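Local coordinates for glutathione S-transferase (Cupriavidus metallidurans, PDB 4MK3), which probably transfers glutathione to electrophilic substrates and binds glutathione sulfinic acid in its ligand pocket, at residues S99-P103 with H174-A178; L118-L122 with A156-M160; M160-A165 with H202-F208. All coordinates share one frame; numbering follows the deposited sequence.

Interaction 1 (S99-P103 with H174-A178); sequences SRLIP and HYTLA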
loop_
_atom_site.group_PDB
_atom_site.type_symbol
_atom_site.label_atom_id
_atom_site.label_comp_id
_atom_site.label_asym_id
_atom_site.label_seq_id
_atom_site.Cartn_x
_atom_site.Cartn_y
_atom_site.Cartn_z
ATOM N N SER A 99 -6.883 -17.115 -16.530
ATOM C CA SER A 99 -6.907 -17.084 -15.070
ATOM C C SER A 99 -7.154 -15.679 -14.525
ATOM O O SER A 99 -6.290 -15.093 -13.884
ATOM C CB SER A 99 -5.584 -17.624 -14.523
ATOM O OG SER A 99 -5.546 -17.554 -13.107
ATOM N N ARG A 100 -8.332 -15.138 -14.793
ATOM C CA ARG A 100 -8.732 -13.864 -14.202
ATOM C C ARG A 100 -8.701 -13.922 -12.671
ATOM O O ARG A 100 -9.376 -14.760 -12.078
ATOM C CB ARG A 100 -10.153 -13.545 -14.647
ATOM C CG ARG A 100 -10.263 -12.304 -15.475
ATOM C CD ARG A 100 -9.780 -11.103 -14.700
ATOM N NE ARG A 100 -10.116 -9.870 -15.398
ATOM C CZ ARG A 100 -11.244 -9.191 -15.217
ATOM N NH1 ARG A 100 -11.464 -8.079 -15.910
ATOM N NH2 ARG A 100 -12.152 -9.617 -14.348
ATOM N N LEU A 101 -7.950 -13.016 -12.045
ATOM C CA LEU A 101 -7.726 -13.022 -10.592
ATOM C C LEU A 101 -8.385 -11.886 -9.836
ATOM O O LEU A 101 -8.475 -11.924 -8.610
ATOM C CB LEU A 101 -6.234 -12.994 -10.296
ATOM C CG LEU A 101 -5.484 -14.241 -10.737
ATOM C CD1 LEU A 101 -3.972 -14.055 -10.522
ATOM C CD2 LEU A 101 -5.963 -15.490 -10.026
ATOM N N ILE A 102 -8.847 -10.871 -10.542
ATOM C CA ILE A 102 -9.571 -9.778 -9.916
ATOM C C ILE A 102 -10.943 -9.711 -10.579
ATOM O O ILE A 102 -11.042 -9.518 -11.802
ATOM C CB ILE A 102 -8.846 -8.432 -10.032
ATOM C CG1 ILE A 102 -7.413 -8.537 -9.492
ATOM C CG2 ILE A 102 -9.610 -7.357 -9.255
ATOM C CD1 ILE A 102 -6.577 -7.286 -9.698
ATOM N N PRO A 103 -12.019 -9.879 -9.798
ATOM C CA PRO A 103 -13.373 -9.893 -10.372
ATOM C C PRO A 103 -13.792 -8.595 -11.038
ATOM O O PRO A 103 -13.251 -7.544 -10.702
ATOM C CB PRO A 103 -14.261 -10.151 -9.145
ATOM C CG PRO A 103 -13.386 -10.835 -8.200
ATOM C CD PRO A 103 -12.040 -10.230 -8.371
ATOM N N HIS A 174 -14.160 -19.228 -5.930
ATOM C CA HIS A 174 -13.059 -19.050 -6.875
ATOM C C HIS A 174 -11.819 -18.494 -6.269
ATOM O O HIS A 174 -11.857 -17.641 -5.403
ATOM C CB HIS A 174 -13.476 -18.115 -8.002
ATOM C CG HIS A 174 -14.349 -18.776 -9.011
ATOM N ND1 HIS A 174 -15.675 -19.070 -8.768
ATOM C CD2 HIS A 174 -14.084 -19.252 -10.250
ATOM C CE1 HIS A 174 -16.190 -19.674 -9.819
ATOM N NE2 HIS A 174 -15.247 -19.790 -10.737
ATOM N N TYR A 175 -10.700 -18.987 -6.795
ATOM C CA TYR A 175 -9.362 -18.470 -6.510
ATOM C C TYR A 175 -9.194 -17.088 -7.131
ATOM O O TYR A 175 -9.504 -16.889 -8.309
ATOM C CB TYR A 175 -8.376 -19.435 -7.133
ATOM C CG TYR A 175 -6.886 -19.164 -7.006
ATOM C CD1 TYR A 175 -6.195 -19.433 -5.841
ATOM C CD2 TYR A 175 -6.170 -18.726 -8.096
ATOM C CE1 TYR A 175 -4.837 -19.244 -5.764
ATOM C CE2 TYR A 175 -4.806 -18.534 -8.025
ATOM C CZ TYR A 175 -4.152 -18.811 -6.857
ATOM O OH TYR A 175 -2.790 -18.672 -6.784
ATOM N N THR A 176 -8.724 -16.157 -6.312
ATOM C CA THR A 176 -8.517 -14.772 -6.726
ATOM C C THR A 176 -7.206 -14.247 -6.158
ATOM O O THR A 176 -6.478 -14.921 -5.430
ATOM C CB THR A 176 -9.643 -13.845 -6.194
ATOM O OG1 THR A 176 -9.550 -13.753 -4.767
ATOM C CG2 THR A 176 -11.034 -14.321 -6.612
ATOM N N LEU A 177 -6.926 -12.994 -6.498
ATOM C CA LEU A 177 -5.775 -12.312 -5.929
ATOM C C LEU A 177 -5.803 -12.301 -4.404
ATOM O O LEU A 177 -4.750 -12.233 -3.769
ATOM C CB LEU A 177 -5.728 -10.885 -6.483
ATOM C CG LEU A 177 -4.597 -9.972 -5.991
ATOM C CD1 LEU A 177 -3.230 -10.534 -6.343
ATOM C CD2 LEU A 177 -4.761 -8.577 -6.594
ATOM N N ALA A 178 -6.992 -12.359 -3.791
ATOM C CA ALA A 178 -7.057 -12.458 -2.348
ATOM C C ALA A 178 -6.280 -13.662 -1.830
ATOM O O ALA A 178 -5.490 -13.561 -0.873
ATOM C CB ALA A 178 -8.518 -12.531 -1.891
HETATM O O HOH W 1 -10.833 -15.047 -9.999
#

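Interaction 2 (L118-L122 with A156-M160); sequences LADGL and ALTAM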
loop_
_atom_site.group_PDB
_atom_site.type_symbol
_atom_site.label_atom_id
_atom_site.label_comp_id
_atom_site.label_asym_id
_atom_site.label_seq_id
_atom_site.Cartn_x
_atom_site.Cartn_y
_atom_site.Cartn_z
ATOM N N LEU A 118 -5.202 -6.496 3.530
ATOM C CA LEU A 118 -5.004 -7.177 4.799
ATOM C C LEU A 118 -3.712 -7.980 4.775
ATOM O O LEU A 118 -2.905 -7.918 5.706
ATOM C CB LEU A 118 -6.197 -8.085 5.099
ATOM C CG LEU A 118 -6.146 -8.939 6.359
ATOM C CD1 LEU A 118 -5.906 -8.092 7.603
ATOM C CD2 LEU A 118 -7.424 -9.750 6.468
ATOM N N ALA A 119 -3.505 -8.756 3.718
ATOM C CA ALA A 119 -2.296 -9.560 3.582
ATOM C C ALA A 119 -1.042 -8.692 3.483
ATOM O O ALA A 119 -0.036 -8.944 4.145
ATOM C CB ALA A 119 -2.413 -10.474 2.386
ATOM N N ASP A 120 -1.112 -7.654 2.663
ATOM C CA ASP A 120 0.019 -6.752 2.479
ATOM C C ASP A 120 0.321 -6.041 3.800
ATOM O O ASP A 120 1.476 -5.767 4.113
ATOM C CB ASP A 120 -0.320 -5.694 1.415
ATOM C CG ASP A 120 -0.208 -6.196 -0.038
ATOM O OD1 ASP A 120 0.063 -7.391 -0.284
ATOM O OD2 ASP A 120 -0.390 -5.345 -0.935
ATOM N N GLY A 121 -0.719 -5.708 4.551
ATOM C CA GLY A 121 -0.529 -5.065 5.851
ATOM C C GLY A 121 0.138 -5.945 6.877
ATOM O O GLY A 121 0.959 -5.479 7.701
ATOM N N LEU A 122 -0.204 -7.224 6.867
ATOM C CA LEU A 122 0.486 -8.214 7.688
ATOM C C LEU A 122 1.977 -8.216 7.286
ATOM O O LEU A 122 2.869 -8.142 8.153
ATOM C CB LEU A 122 -0.169 -9.590 7.511
ATOM C CG LEU A 122 0.388 -10.714 8.374
ATOM C CD1 LEU A 122 -0.590 -11.879 8.404
ATOM C CD2 LEU A 122 1.750 -11.226 7.904
ATOM N N ALA A 156 -4.124 -9.522 12.333
ATOM C CA ALA A 156 -4.385 -9.772 10.916
ATOM C C ALA A 156 -4.651 -11.253 10.681
ATOM O O ALA A 156 -5.515 -11.605 9.876
ATOM C CB ALA A 156 -3.224 -9.299 10.073
ATOM N N LEU A 157 -3.887 -12.118 11.342
ATOM C CA LEU A 157 -4.111 -13.562 11.240
ATOM C C LEU A 157 -5.501 -13.935 11.706
ATOM O O LEU A 157 -6.173 -14.719 11.053
ATOM C CB LEU A 157 -3.061 -14.357 11.999
ATOM C CG LEU A 157 -1.661 -14.311 11.397
ATOM C CD1 LEU A 157 -0.659 -14.733 12.445
ATOM C CD2 LEU A 157 -1.610 -15.204 10.159
ATOM N N THR A 158 -5.928 -13.398 12.840
ATOM C CA THR A 158 -7.262 -13.691 13.343
ATOM C C THR A 158 -8.305 -13.220 12.333
ATOM O O THR A 158 -9.285 -13.919 12.079
ATOM C CB THR A 158 -7.481 -12.990 14.649
ATOM O OG1 THR A 158 -6.586 -13.544 15.619
ATOM C CG2 THR A 158 -8.904 -13.186 15.152
ATOM N N ALA A 159 -8.112 -12.045 11.761
ATOM C CA ALA A 159 -9.061 -11.540 10.771
ATOM C C ALA A 159 -9.081 -12.410 9.526
ATOM O O ALA A 159 -10.138 -12.634 8.931
ATOM C CB ALA A 159 -8.749 -10.086 10.401
ATOM N N MET A 160 -7.922 -12.892 9.098
ATOM C CA MET A 160 -7.885 -13.760 7.924
ATOM C C MET A 160 -8.674 -15.036 8.228
ATOM O O MET A 160 -9.420 -15.520 7.374
ATOM C CB MET A 160 -6.462 -14.141 7.554
ATOM C CG MET A 160 -5.639 -13.009 6.968
ATOM S SD MET A 160 -3.927 -13.546 6.763
ATOM C CE MET A 160 -3.226 -12.151 5.900
#

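Interaction 3 (M160-A165 with H202-F208); sequences MSTGLA and HPNLVAF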
loop_
_atom_site.group_PDB
_atom_site.type_symbol
_atom_site.label_atom_id
_atom_site.label_comp_id
_atom_site.label_asym_id
_atom_site.label_seq_id
_atom_site.Cartn_x
_atom_site.Cartn_y
_atom_site.Cartn_z
ATOM N N MET A 160 -7.922 -12.892 9.098
ATOM C CA MET A 160 -7.885 -13.760 7.924
ATOM C C MET A 160 -8.674 -15.036 8.228
ATOM O O MET A 160 -9.420 -15.520 7.374
ATOM C CB MET A 160 -6.462 -14.141 7.554
ATOM C CG MET A 160 -5.639 -13.009 6.968
ATOM S SD MET A 160 -3.927 -13.546 6.763
ATOM C CE MET A 160 -3.226 -12.151 5.900
ATOM N N SER A 161 -8.483 -15.600 9.414
ATOM C CA SER A 161 -9.185 -16.823 9.756
ATOM C C SER A 161 -10.704 -16.551 9.855
ATOM O O SER A 161 -11.518 -17.337 9.353
ATOM C CB SER A 161 -8.633 -17.401 11.063
ATOM O OG SER A 161 -9.347 -18.558 11.483
ATOM N N THR A 162 -11.084 -15.441 10.473
ATOM C CA THR A 162 -12.503 -15.074 10.597
ATOM C C THR A 162 -13.129 -14.851 9.211
ATOM O O THR A 162 -14.242 -15.322 8.930
ATOM C CB THR A 162 -12.643 -13.839 11.479
ATOM O OG1 THR A 162 -12.232 -14.194 12.808
ATOM C CG2 THR A 162 -14.115 -13.368 11.540
ATOM N N GLY A 163 -12.385 -14.184 8.337
ATOM C CA GLY A 163 -12.869 -13.859 6.998
ATOM C C GLY A 163 -13.003 -15.061 6.094
ATOM O O GLY A 163 -13.962 -15.158 5.322
ATOM N N LEU A 164 -12.040 -15.968 6.140
ATOM C CA LEU A 164 -12.084 -17.175 5.320
ATOM C C LEU A 164 -13.214 -18.070 5.811
ATOM O O LEU A 164 -13.898 -18.711 5.012
ATOM C CB LEU A 164 -10.751 -17.911 5.363
ATOM C CG LEU A 164 -10.681 -19.253 4.665
ATOM C CD1 LEU A 164 -10.929 -19.098 3.143
ATOM C CD2 LEU A 164 -9.341 -19.934 4.894
ATOM N N ALA A 165 -13.358 -18.158 7.124
ATOM C CA ALA A 165 -14.370 -18.989 7.741
ATOM C C ALA A 165 -14.316 -20.404 7.160
ATOM O O ALA A 165 -13.237 -21.000 7.118
ATOM C CB ALA A 165 -15.735 -18.343 7.616
ATOM N N HIS A 202 -5.007 -21.493 13.898
ATOM C CA HIS A 202 -6.016 -21.293 12.858
ATOM C C HIS A 202 -6.068 -22.449 11.869
ATOM O O HIS A 202 -5.485 -22.378 10.792
ATOM C CB HIS A 202 -5.756 -19.986 12.109
ATOM C CG HIS A 202 -5.603 -18.789 12.997
ATOM N ND1 HIS A 202 -6.620 -18.318 13.801
ATOM C CD2 HIS A 202 -4.557 -17.945 13.177
ATOM C CE1 HIS A 202 -6.200 -17.246 14.452
ATOM N NE2 HIS A 202 -4.949 -17.006 14.101
ATOM N N PRO A 203 -6.802 -23.514 12.222
ATOM C CA PRO A 203 -6.879 -24.687 11.351
ATOM C C PRO A 203 -7.378 -24.367 9.958
ATOM O O PRO A 203 -6.909 -24.987 8.999
ATOM C CB PRO A 203 -7.873 -25.590 12.073
ATOM C CG PRO A 203 -7.704 -25.262 13.492
ATOM C CD PRO A 203 -7.421 -23.780 13.533
ATOM N N ASN A 204 -8.288 -23.409 9.810
ATOM C CA ASN A 204 -8.759 -23.147 8.455
ATOM C C ASN A 204 -7.678 -22.550 7.552
ATOM O O ASN A 204 -7.655 -22.827 6.357
ATOM C CB ASN A 204 -10.066 -22.342 8.418
ATOM C CG ASN A 204 -9.934 -20.956 8.940
ATOM O OD1 ASN A 204 -8.984 -20.600 9.665
ATOM N ND2 ASN A 204 -10.917 -20.133 8.600
ATOM N N LEU A 205 -6.785 -21.746 8.116
ATOM C CA LEU A 205 -5.651 -21.219 7.364
ATOM C C LEU A 205 -4.656 -22.315 7.020
ATOM O O LEU A 205 -4.052 -22.271 5.946
ATOM C CB LEU A 205 -4.978 -20.111 8.152
ATOM C CG LEU A 205 -5.841 -18.867 8.392
ATOM C CD1 LEU A 205 -4.989 -17.817 9.078
ATOM C CD2 LEU A 205 -6.440 -18.289 7.126
ATOM N N VAL A 206 -4.470 -23.286 7.914
ATOM C CA VAL A 206 -3.617 -24.429 7.607
ATOM C C VAL A 206 -4.151 -25.193 6.390
ATOM O O VAL A 206 -3.394 -25.528 5.476
ATOM C CB VAL A 206 -3.465 -25.352 8.808
ATOM C CG1 VAL A 206 -2.674 -26.596 8.444
ATOM C CG2 VAL A 206 -2.800 -24.596 9.939
ATOM N N ALA A 207 -5.458 -25.450 6.361
ATOM C CA ALA A 207 -6.037 -26.187 5.247
ATOM C C ALA A 207 -5.899 -25.387 3.949
ATOM O O ALA A 207 -5.585 -25.931 2.890
ATOM C CB ALA A 207 -7.500 -26.513 5.550
ATOM N N PHE A 208 -6.141 -24.090 4.047
ATOM C CA PHE A 208 -5.962 -23.184 2.917
ATOM C C PHE A 208 -4.547 -23.249 2.393
ATOM O O PHE A 208 -4.332 -23.389 1.193
ATOM C CB PHE A 208 -6.328 -21.762 3.363
ATOM C CG PHE A 208 -5.874 -20.680 2.424
ATOM C CD1 PHE A 208 -4.617 -20.114 2.551
ATOM C CD2 PHE A 208 -6.720 -20.212 1.447
ATOM C CE1 PHE A 208 -4.207 -19.115 1.713
ATOM C CE2 PHE A 208 -6.284 -19.206 0.568
ATOM C CZ PHE A 208 -5.039 -18.676 0.711
HETATM O O HOH W 2 -9.185 -19.678 14.015
#

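Interaction 1 (S99-P103 with H174-A178)
L101 O receives the backbone N-H of L177 at 2.8 Å, the one direct hydrogen bond between 99-103 and 174-178. The bond is nearly straight at the hydrogen, 167°, although the donor stands somewhat off the carbonyl plane. A second link runs through a water that donates both its hydrogens: its oxygen is 2.6 Å from R100 O and 2.8 Å from Y175 O. Those two carbonyl oxygens have no donor to offer each other, and the water reconciles them.

Around this polar strip the side chains close in. T176 CB lies 3.3 Å from L101 O, so the threonine covers the oxygen that L177 holds. Its OG1, placed between the backbone N and the carbonyl carbon (chi1 68°), turns to the start of helix 177-192 and accepts from A178 N at 3.1 Å. D179 OD2 accepts from T176 N, one half of a capping box; the T-x-x-D sequence is consistent with the N-capping box of glutathione transferases, although here the threonine oxygen takes A178 N, not D179 N. On one flank L101 CD2 lies 3.8 Å from Y175 CD2, oblique to the ring, with the two side chains running alongside and pointing the same way. On another, I102 CD1 touches L177 CD2 at 3.8 Å, again side by side. V40 of helix 32-44 adds to the apolar cover over L101 and L177, while D93 accepts from the backbone N of both L101 and I102.

The chemistry implies a docking of main chain against main chain: the loop carbonyl satisfies an amide of the first helical turn that no intrahelical acceptor can reach, and its partial negative charge would probably suit the positive end of the helix.

Interaction 2 (L118-L122 with A156-M160)
L118 and L122 both place CG opposite the backbone N (chi1 177° and -176°), which sends their branches from helix 106-134 across to A156 and M160. M160 has CG beside its own backbone N instead, and an extended chain beyond it carries the methyl all the way to helix 106-134.

The two branches of L118 divide the work. CD1 rests on A156 CB at 3.8 Å, whereas CD2 reaches M160 CG at 3.7 Å and comes against A159 CB at 4.2 Å. One turn further on, L122 CB faces A156 CB at 4.0 Å, so the small alanine is held between the two leucines. The M160 methyl makes the tightest approaches: CE is 3.6 Å from A119 CA and 3.6 Å from L122 CD1, and the methionine and L122 side chains meet at about a right angle. L122 CD1 also touches L157 CD2 at 3.9 Å. No hydrogen bond joins the segments; every cross-contact is apolar, between largely buried groups.

The second subunit adds to this surface, with P67 of that chain packed on L118 and A159. Cutting L118 back to an alanine, without either methyl branch, would probably cost M160 CG its leucine contact, leave A156 CB with L122 alone on this helix segment, and open a gap beside P67 of the second subunit.

The axes of the short segments approach to 10.1 Å with their directions 156° apart. Such a near-antiparallel pair of long helices, 106-134 and 143-164, is characteristic of the all-helical C-terminal domain of glutathione transferases, and here it also lies against the subunit interface.

Interaction 3 (M160-A165 with H202-F208)
L164 projects its CD2 methyl as a knob into a hollow of helix 203-212, bounded by N204 O at 3.7 Å, F208 CB at 3.8 Å and L205 CD2 at 4.0 Å. The leucine and N204 side chains slide past each other in opposite directions, with L164 CB and CG alongside N204 ND2.

The reverse bump is the N204 amide, which enters the end of helix 143-164. CG sits between the backbone N and the carbonyl carbon (chi1 66°), and this turns the flat group toward the helix terminus. ND2 donates to S161 O at 3.0 Å and to A165 O at 2.9 Å; both acceptors lie in the amide plane and both bonds use lone pairs in the respective carbonyl planes. OD1 accepts from S161 OG at 2.8 Å, with the hydroxyl tilted off the plane. Three bonds thus fix the rotation of the amide and settle which end is nitrogen. S161 O is gripped twice, since A165 N also donates to it where the chain leaves the helix with positive phi.

S161 itself is a small bump in a notch between H202, N204 and L205. Its CB lies 3.5 Å from H202 ND1, and a water at the imidazole edge links that atom to S161 OG, to which it donates.

The segment axes come within 9.2 Å and cross at 75°, with S161 and L205 having the nearest CA atoms. M160 CB touches L205 CD2, while its methyl leads away from this contact. F208 continues inward to V182 and L186 of helix 177-192, and L205 rests on W198 of helix 198-201.

How the interactions relate
Along the chain the segments run 99-103, 118-122, 156-160, 160-165, 174-178, 202-208. Interaction 2 is nested within the loop closed by interaction 1, interaction 3 follows interaction 2 in series, and interactions 1 and 3 interleave. The centres of interactions 2 and 3 lie 11 Å apart, both on helix 143-164 and sharing M160; they also touch where T158 CA meets H202 CE1 at 3.9 Å. Interaction 1 is centred 18 Å from each. Interactions 2 and 3 join helix 143-164 to 106-134 and to 203-212, while interaction 1 ties the loop between helices 85-94 and 106-134 to the start of helix 177-192.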